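Local coordinates for malonate decarboxylase subunit alpha (Acinetobacter baumannii ATCC 17978, PDB 6MPR), which probably serves as the acyl-carrier-protein transferase subunit of malonate decarboxylase, passing the carrier protein from its acetyl thioester to malonate, at residues 233-238 with 299-304; 276-281 with 304-309; 378-383 with 449-454. One frame throughout, in Å; residues are numbered along the deposited sequence. Where two conformers were deposited one is given.

Contact 1 of 3, residues 233-238 with 299-304; sequences PLFTRD and TLNPHP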
loop_
_atom_site.group_PDB
_atom_site.type_symbol
_atom_site.label_atom_id
_atom_site.label_comp_id
_atom_site.label_asym_id
_atom_site.label_seq_id
_atom_site.Cartn_x
_atom_site.Cartn_y
_atom_site.Cartn_z
ATOM N N PRO A 233 -11.587 21.130 11.186
ATOM C CA PRO A 233 -12.573 20.233 10.576
ATOM C C PRO A 233 -12.483 20.267 9.064
ATOM O O PRO A 233 -13.134 21.094 8.416
ATOM C CB PRO A 233 -13.919 20.792 11.071
ATOM C CG PRO A 233 -13.654 22.246 11.284
ATOM C CD PRO A 233 -12.212 22.346 11.740
ATOM N N LEU A 234 -11.701 19.368 8.487
ATOM C CA LEU A 234 -11.471 19.359 7.051
ATOM C C LEU A 234 -12.376 18.391 6.299
ATOM O O LEU A 234 -12.330 18.365 5.062
ATOM C CB LEU A 234 -10.006 19.015 6.768
ATOM C CG LEU A 234 -8.982 19.969 7.393
ATOM C CD1 LEU A 234 -7.573 19.439 7.168
ATOM C CD2 LEU A 234 -9.131 21.384 6.826
ATOM N N PHE A 235 -13.204 17.604 7.000
ATOM C CA PHE A 235 -14.005 16.562 6.363
ATOM C C PHE A 235 -15.489 16.770 6.622
ATOM O O PHE A 235 -16.281 15.821 6.616
ATOM C CB PHE A 235 -13.517 15.178 6.801
ATOM C CG PHE A 235 -12.175 14.848 6.216
ATOM C CD1 PHE A 235 -11.015 15.273 6.837
ATOM C CD2 PHE A 235 -12.082 14.224 4.983
ATOM C CE1 PHE A 235 -9.785 15.013 6.270
ATOM C CE2 PHE A 235 -10.853 13.976 4.404
ATOM C CZ PHE A 235 -9.702 14.373 5.053
ATOM N N THR A 236 -15.869 18.032 6.806
ATOM C CA THR A 236 -17.245 18.437 7.031
ATOM C C THR A 236 -17.655 19.393 5.923
ATOM O O THR A 236 -16.957 20.380 5.655
ATOM C CB THR A 236 -17.401 19.099 8.408
ATOM O OG1 THR A 236 -16.933 18.196 9.417
ATOM C CG2 THR A 236 -18.857 19.465 8.679
ATOM N N ARG A 237 -18.754 19.080 5.247
ATOM C CA ARG A 237 -19.363 20.003 4.302
ATOM C C ARG A 237 -20.733 20.393 4.831
ATOM O O ARG A 237 -21.540 19.523 5.172
ATOM C CB ARG A 237 -19.469 19.386 2.905
ATOM C CG ARG A 237 -18.113 19.239 2.206
ATOM C CD ARG A 237 -17.492 20.609 1.912
ATOM N NE ARG A 237 -16.154 20.500 1.327
ATOM C CZ ARG A 237 -15.042 20.383 2.044
ATOM N NH1 ARG A 237 -15.119 20.360 3.369
ATOM N NH2 ARG A 237 -13.857 20.296 1.443
ATOM N N ASP A 238 -20.976 21.690 4.931
ATOM C CA ASP A 238 -22.259 22.194 5.424
ATOM C C ASP A 238 -23.356 21.917 4.405
ATOM O O ASP A 238 -23.332 22.503 3.314
ATOM C CB ASP A 238 -22.161 23.695 5.683
ATOM C CG ASP A 238 -23.373 24.250 6.424
ATOM O OD1 ASP A 238 -24.493 23.715 6.278
ATOM O OD2 ASP A 238 -23.203 25.237 7.157
ATOM N N THR A 299 -14.021 3.369 2.756
ATOM C CA THR A 299 -12.784 3.944 3.266
ATOM C C THR A 299 -13.003 5.450 3.250
ATOM O O THR A 299 -13.071 6.064 2.173
ATOM C CB THR A 299 -11.569 3.544 2.429
ATOM O OG1 THR A 299 -11.789 3.922 1.060
ATOM C CG2 THR A 299 -11.341 2.048 2.504
ATOM N N LEU A 300 -13.146 6.036 4.436
ATOM C CA LEU A 300 -13.650 7.403 4.532
ATOM C C LEU A 300 -13.421 7.922 5.947
ATOM O O LEU A 300 -13.478 7.151 6.907
ATOM C CB LEU A 300 -15.155 7.447 4.209
ATOM C CG LEU A 300 -15.727 8.802 3.785
ATOM C CD1 LEU A 300 -15.451 9.022 2.295
ATOM C CD2 LEU A 300 -17.202 8.837 4.074
ATOM N N ASN A 301 -13.192 9.232 6.082
ATOM C CA ASN A 301 -13.265 9.802 7.416
ATOM C C ASN A 301 -14.724 9.853 7.863
ATOM O O ASN A 301 -15.640 9.584 7.078
ATOM C CB ASN A 301 -12.592 11.172 7.445
ATOM C CG ASN A 301 -11.092 11.063 7.643
ATOM O OD1 ASN A 301 -10.530 9.969 7.573
ATOM N ND2 ASN A 301 -10.436 12.189 7.888
ATOM N N PRO A 302 -14.982 10.127 9.162
ATOM C CA PRO A 302 -16.398 10.159 9.593
ATOM C C PRO A 302 -17.119 11.437 9.161
ATOM O O PRO A 302 -17.327 12.386 9.933
ATOM C CB PRO A 302 -16.293 10.053 11.119
ATOM C CG PRO A 302 -14.865 9.709 11.422
ATOM C CD PRO A 302 -14.087 10.314 10.315
ATOM N N HIS A 303 -17.494 11.480 7.884
ATOM C CA HIS A 303 -18.189 12.644 7.349
ATOM C C HIS A 303 -19.492 12.832 8.116
ATOM O O HIS A 303 -20.287 11.882 8.202
ATOM C CB HIS A 303 -18.528 12.446 5.869
ATOM C CG HIS A 303 -17.348 12.448 4.946
ATOM N ND1 HIS A 303 -17.489 12.447 3.571
ATOM C CD2 HIS A 303 -16.016 12.441 5.191
ATOM C CE1 HIS A 303 -16.289 12.443 3.011
ATOM N NE2 HIS A 303 -15.381 12.443 3.970
ATOM N N PRO A 304 -19.751 14.014 8.695
ATOM C CA PRO A 304 -21.086 14.239 9.260
ATOM C C PRO A 304 -22.171 14.064 8.223
ATOM O O PRO A 304 -23.288 13.651 8.566
ATOM C CB PRO A 304 -21.015 15.689 9.780
ATOM C CG PRO A 304 -19.544 15.892 10.052
ATOM C CD PRO A 304 -18.890 15.194 8.874
#
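F235 carries the largest share of this contact between the loops that follow strands 221-224 and 297-299, with N301 against its ring. F235 CG lies beside its own backbone N, anti to the carbonyl carbon (chi1 -70°). N301 is modelled in two conformers; its amide geometry and bonds hold for the one described and are less certain. In it, ND2 sits 3.2 Å above one face of the F235 ring, displaced toward the rim that carries CD1 and CE1, with the amide and ring planes 55° apart. N301 CB makes a CH-pi contact with the ring, 4.2 Å from its centroid and 26° off the normal. H303 NE2 instead approaches the edge, 3.9 Å from F235 CD2.

Van der Waals contacts continue along the backbone. F235 O lies 3.5 Å from P304 CD and packs obliquely on the H303 imidazole. Beyond it, T236 crosses the proline ring at about a right angle, and its OG1 comes within 3.5 Å of P304 CG.

Hydrogen bonds act from outside. E324 OE2 takes both F235 N and T236 OG1; N301 OD1 is bonded to G322 N, N301 ND2 to Q69 OE1, and H303 ND1 to E278 OE2. The loops thus meet through ring, methylene, amide and oxygen contacts without a direct hydrogen bond between them, while the F235 main-chain N and the polar ends of T236, N301 and H303 are bonded to third parts of the fold.

Contact 2 of 3, residues 276-281 with 304-309; sequences AIELIL and PTLIPA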
loop_
_atom_site.group_PDB
_atom_site.type_symbol
_atom_site.label_atom_id
_atom_site.label_comp_id
_atom_site.label_asym_id
_atom_site.label_seq_id
_atom_site.Cartn_x
_atom_site.Cartn_y
_atom_site.Cartn_z
ATOM N N ALA A 276 -23.586 15.572 -1.455
ATOM C CA ALA A 276 -24.930 15.371 -1.994
ATOM C C ALA A 276 -25.216 13.893 -2.231
ATOM O O ALA A 276 -26.327 13.423 -1.958
ATOM C CB ALA A 276 -25.116 16.179 -3.290
ATOM N N ILE A 277 -24.234 13.137 -2.736
ATOM C CA ILE A 277 -24.425 11.692 -2.910
ATOM C C ILE A 277 -24.761 11.040 -1.575
ATOM O O ILE A 277 -25.760 10.314 -1.444
ATOM C CB ILE A 277 -23.166 11.048 -3.529
ATOM C CG1 ILE A 277 -23.009 11.438 -4.997
ATOM C CG2 ILE A 277 -23.219 9.531 -3.396
ATOM C CD1 ILE A 277 -21.718 10.922 -5.607
ATOM N N GLU A 278 -23.915 11.286 -0.567
ATOM C CA GLU A 278 -24.123 10.716 0.760
ATOM C C GLU A 278 -25.501 11.068 1.307
ATOM O O GLU A 278 -26.178 10.216 1.899
ATOM C CB GLU A 278 -23.019 11.204 1.704
ATOM C CG GLU A 278 -21.600 10.822 1.230
ATOM C CD GLU A 278 -20.476 11.575 1.922
ATOM O OE1 GLU A 278 -20.695 12.152 3.005
ATOM O OE2 GLU A 278 -19.358 11.590 1.353
ATOM N N LEU A 279 -25.950 12.308 1.090
ATOM C CA LEU A 279 -27.208 12.783 1.660
ATOM C C LEU A 279 -28.446 12.393 0.856
ATOM O O LEU A 279 -29.560 12.515 1.383
ATOM C CB LEU A 279 -27.173 14.303 1.835
ATOM C CG LEU A 279 -26.270 14.740 2.993
ATOM C CD1 LEU A 279 -26.090 16.258 3.012
ATOM C CD2 LEU A 279 -26.840 14.241 4.316
ATOM N N ILE A 280 -28.311 11.919 -0.382
ATOM C CA ILE A 280 -29.484 11.462 -1.112
ATOM C C ILE A 280 -29.532 9.950 -1.257
ATOM O O ILE A 280 -30.512 9.432 -1.796
ATOM C CB ILE A 280 -29.640 12.137 -2.495
ATOM C CG1 ILE A 280 -28.590 11.655 -3.493
ATOM C CG2 ILE A 280 -29.677 13.656 -2.382
ATOM C CD1 ILE A 280 -28.861 12.106 -4.908
ATOM N N LEU A 281 -28.529 9.218 -0.779
ATOM C CA LEU A 281 -28.708 7.771 -0.677
ATOM C C LEU A 281 -29.981 7.397 0.070
ATOM O O LEU A 281 -30.755 6.585 -0.458
ATOM C CB LEU A 281 -27.477 7.121 -0.032
ATOM C CG LEU A 281 -26.270 6.960 -0.943
ATOM C CD1 LEU A 281 -25.108 6.478 -0.101
ATOM C CD2 LEU A 281 -26.594 5.968 -2.064
ATOM N N PRO A 304 -19.751 14.014 8.695
ATOM C CA PRO A 304 -21.086 14.239 9.260
ATOM C C PRO A 304 -22.171 14.064 8.223
ATOM O O PRO A 304 -23.288 13.651 8.566
ATOM C CB PRO A 304 -21.015 15.689 9.780
ATOM C CG PRO A 304 -19.544 15.892 10.052
ATOM C CD PRO A 304 -18.890 15.194 8.874
ATOM N N THR A 305 -21.871 14.329 6.947
ATOM C CA THR A 305 -22.902 14.162 5.929
ATOM C C THR A 305 -23.219 12.700 5.645
ATOM O O THR A 305 -24.197 12.430 4.938
ATOM C CB THR A 305 -22.506 14.857 4.626
ATOM O OG1 THR A 305 -21.235 14.376 4.167
ATOM C CG2 THR A 305 -22.453 16.358 4.823
ATOM N N LEU A 306 -22.431 11.752 6.176
ATOM C CA LEU A 306 -22.774 10.337 6.086
ATOM C C LEU A 306 -23.723 9.878 7.189
ATOM O O LEU A 306 -24.207 8.743 7.135
ATOM C CB LEU A 306 -21.494 9.471 6.114
ATOM C CG LEU A 306 -21.590 8.043 5.568
ATOM C CD1 LEU A 306 -21.862 8.083 4.065
ATOM C CD2 LEU A 306 -20.292 7.278 5.864
ATOM N N ILE A 307 -24.020 10.722 8.179
ATOM C CA ILE A 307 -24.858 10.285 9.302
ATOM C C ILE A 307 -26.207 9.721 8.847
ATOM O O ILE A 307 -26.581 8.635 9.311
ATOM C CB ILE A 307 -24.993 11.410 10.335
ATOM C CG1 ILE A 307 -23.633 11.645 11.026
ATOM C CG2 ILE A 307 -26.069 11.079 11.369
ATOM C CD1 ILE A 307 -23.630 12.804 12.000
ATOM N N PRO A 308 -26.968 10.376 7.963
ATOM C CA PRO A 308 -28.261 9.781 7.576
ATOM C C PRO A 308 -28.115 8.420 6.899
ATOM O O PRO A 308 -28.915 7.511 7.155
ATOM C CB PRO A 308 -28.864 10.847 6.644
ATOM C CG PRO A 308 -28.253 12.128 7.124
ATOM C CD PRO A 308 -26.827 11.748 7.433
ATOM N N ALA A 309 -27.101 8.250 6.047
ATOM C CA ALA A 309 -26.849 6.954 5.420
ATOM C C ALA A 309 -26.478 5.884 6.449
ATOM O O ALA A 309 -26.808 4.708 6.265
ATOM C CB ALA A 309 -25.734 7.091 4.373
HETATM O O HOH W 1 -26.008 10.500 4.580
#
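E278 and L306 bring their CA atoms to within 5.5 Å, and L279 and T305 follow at 6.2 Å, where helix 272-287 runs past the turn that leads into helix 307-311. Residues 304-306 already have helical phi and psi, and I307 N bonds back to P304 O. One water bridges the backbones: it donates to E278 O and to T305 O, each at 2.7 Å, and accepts from A309 N. Three main-chain polar groups in a buried position are thereby served by one molecule.

Beside this water the side chains make one direct hydrogen bond. T305 OG1 donates to E278 OE1 at 2.6 Å, meeting the carboxylate on its syn side and 33° out of its plane. The hydroxyl reaches there because OG1 stands between the backbone N and the carbonyl carbon (chi1 56°), the crowded position, while the extended chain of E278 carries OE1 across. The other carboxylate oxygen, OE2, is bonded to H268 ND1 as well as to H303.

Packing contacts flank the bond. L306 CD1 rests against E278 CG at 4.0 Å, the two side chains crossing at about a right angle. L279 places CD2 3.8 Å from P308 CG, and the same methyl packs against T305 O; L279 CD1 lies near T305 CG2. Bonds to both oxygens would restrict rotation of the carboxylate, which joins T305 to two histidines, so a buried carboxylate ties the turn leading into helix 307-311 to helix 272-287.

Contact 3 of 3, residues 378-383 with 449-454; sequences STVTKG and LDAIDV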
loop_
_atom_site.group_PDB
_atom_site.type_symbol
_atom_site.label_atom_id
_atom_site.label_comp_id
_atom_site.label_asym_id
_atom_site.label_seq_id
_atom_site.Cartn_x
_atom_site.Cartn_y
_atom_site.Cartn_z
ATOM N N SER A 378 -5.622 17.841 -12.958
ATOM C CA SER A 378 -4.730 18.394 -11.953
ATOM C C SER A 378 -5.409 19.564 -11.253
ATOM O O SER A 378 -6.318 20.200 -11.801
ATOM C CB SER A 378 -3.403 18.845 -12.577
ATOM O OG SER A 378 -2.575 19.440 -11.600
ATOM N N THR A 379 -4.978 19.823 -10.022
ATOM C CA THR A 379 -5.380 21.029 -9.308
ATOM C C THR A 379 -4.255 22.055 -9.227
ATOM O O THR A 379 -4.466 23.141 -8.680
ATOM C CB THR A 379 -5.879 20.697 -7.897
ATOM O OG1 THR A 379 -4.846 20.016 -7.176
ATOM C CG2 THR A 379 -7.147 19.829 -7.955
ATOM N N VAL A 380 -3.076 21.752 -9.770
ATOM C CA VAL A 380 -2.007 22.747 -9.836
ATOM C C VAL A 380 -2.385 23.809 -10.862
ATOM O O VAL A 380 -2.823 23.493 -11.978
ATOM C CB VAL A 380 -0.665 22.074 -10.173
ATOM C CG1 VAL A 380 0.395 23.110 -10.544
ATOM C CG2 VAL A 380 -0.187 21.203 -9.009
ATOM N N THR A 381 -2.268 25.077 -10.474
ATOM C CA THR A 381 -2.453 26.182 -11.405
ATOM C C THR A 381 -1.236 27.093 -11.349
ATOM O O THR A 381 -0.363 26.957 -10.486
ATOM C CB THR A 381 -3.737 26.988 -11.126
ATOM O OG1 THR A 381 -3.739 27.452 -9.770
ATOM C CG2 THR A 381 -4.983 26.140 -11.381
ATOM N N LYS A 382 -1.197 28.048 -12.276
ATOM C CA LYS A 382 -0.027 28.905 -12.433
ATOM C C LYS A 382 0.343 29.585 -11.115
ATOM O O LYS A 382 -0.504 30.183 -10.445
ATOM C CB LYS A 382 -0.301 29.947 -13.522
ATOM C CG LYS A 382 0.919 30.771 -13.926
ATOM C CD LYS A 382 0.553 31.816 -14.983
ATOM C CE LYS A 382 1.790 32.367 -15.681
ATOM N NZ LYS A 382 2.791 32.896 -14.719
ATOM N N GLY A 383 1.611 29.453 -10.726
ATOM C CA GLY A 383 2.115 30.036 -9.502
ATOM C C GLY A 383 1.760 29.315 -8.218
ATOM O O GLY A 383 2.152 29.788 -7.141
ATOM N N LEU A 449 -3.258 21.937 -19.608
ATOM C CA LEU A 449 -3.176 22.060 -18.159
ATOM C C LEU A 449 -2.139 23.103 -17.753
ATOM O O LEU A 449 -1.027 23.137 -18.293
ATOM C CB LEU A 449 -2.816 20.715 -17.531
ATOM C CG LEU A 449 -3.806 19.557 -17.598
ATOM C CD1 LEU A 449 -3.228 18.353 -16.884
ATOM C CD2 LEU A 449 -5.165 19.931 -16.992
ATOM N N ASP A 450 -2.508 23.959 -16.789
ATOM C CA ASP A 450 -1.531 24.860 -16.171
ATOM C C ASP A 450 -0.316 24.098 -15.674
ATOM O O ASP A 450 0.782 24.662 -15.586
ATOM C CB ASP A 450 -2.126 25.588 -14.953
ATOM C CG ASP A 450 -3.022 26.758 -15.308
ATOM O OD1 ASP A 450 -3.579 26.822 -16.425
ATOM O OD2 ASP A 450 -3.175 27.623 -14.419
ATOM N N ALA A 451 -0.518 22.835 -15.274
ATOM C CA ALA A 451 0.526 22.055 -14.620
ATOM C C ALA A 451 1.778 21.945 -15.474
ATOM O O ALA A 451 2.884 21.870 -14.936
ATOM C CB ALA A 451 -0.000 20.659 -14.286
ATOM N N ILE A 452 1.626 21.927 -16.801
ATOM C CA ILE A 452 2.791 21.777 -17.673
ATOM C C ILE A 452 3.739 22.949 -17.500
ATOM O O ILE A 452 4.945 22.766 -17.308
ATOM C CB ILE A 452 2.365 21.629 -19.142
ATOM C CG1 ILE A 452 1.443 20.419 -19.322
ATOM C CG2 ILE A 452 3.609 21.529 -20.000
ATOM C CD1 ILE A 452 0.699 20.454 -20.636
ATOM N N ASP A 453 3.216 24.176 -17.576
ATOM C CA ASP A 453 4.102 25.328 -17.405
ATOM C C ASP A 453 4.595 25.464 -15.963
ATOM O O ASP A 453 5.710 25.960 -15.743
ATOM C CB ASP A 453 3.411 26.612 -17.861
ATOM C CG ASP A 453 3.411 26.770 -19.373
ATOM O OD1 ASP A 453 3.912 25.864 -20.073
ATOM O OD2 ASP A 453 2.905 27.799 -19.866
ATOM N N VAL A 454 3.803 25.034 -14.970
ATOM C CA VAL A 454 4.308 25.053 -13.600
ATOM C C VAL A 454 5.509 24.125 -13.468
ATOM O O VAL A 454 6.501 24.461 -12.813
ATOM C CB VAL A 454 3.205 24.686 -12.590
ATOM C CG1 VAL A 454 3.822 24.501 -11.215
ATOM C CG2 VAL A 454 2.144 25.778 -12.535
HETATM O O HOH W 2 -3.169 22.033 -14.183
#
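D450 and K382 are brought together by two torsions of the aspartate: chi1 (-79°) places CG on the loop side, beside its own backbone N and anti to the carbonyl carbon, and chi2 (23°) turns OD2 to K382 N. V380 and V454 each hold CG1 anti to the backbone N, and these methyls approach to 3.8 Å as the side chains cross obliquely.

K382 N donates to D450 OD2 at 2.9 Å, with an N-H...O angle of 152°, from the anti side of the carboxylate. The same oxygen packs on T381 CB at 3.4 Å. V454 CG2 lies 3.4 Å from T381 O and also covers K382 CA, while V380 and A451 appose their CB atoms.

At the other end S378 OG accepts from V380 N at 3.0 Å, an ST turn, and is bonded as well to P464 O; A451 CB packs against this hydroxyl oxygen. A water links the segments, donating to V380 O and accepting from A451 N at 3.0 Å.

The first turn of helix 450-458 therefore docks on the loop by a side-chain acceptor for one loop N-H and a water acceptor for one helix N-H, with valine methyls packed alongside.

Followed from the N terminus, the chain leaves strand 221-224, enters loop 233-238, and passes through helix 244-261, strand 265-268 and helix 272-287 before contact 1 closes after strand 297-299. Contact 2 opens inside that excursion, at 276-281, and closes on 304-309, which begins at the final residue of contact 1, so the two cross and share P304. R237 O on T305 CG2 and L300 CD2 on L306 CD2 join them further. Together they tie the loop after strand 221-224 of the parallel sheet and the loop after strand 297-299 of the mixed sheet to helix 272-287. Contact 3 follows in series, its centre about 27 Å from that of contact 1, joining the loop after strand 377-378 to helix 450-458.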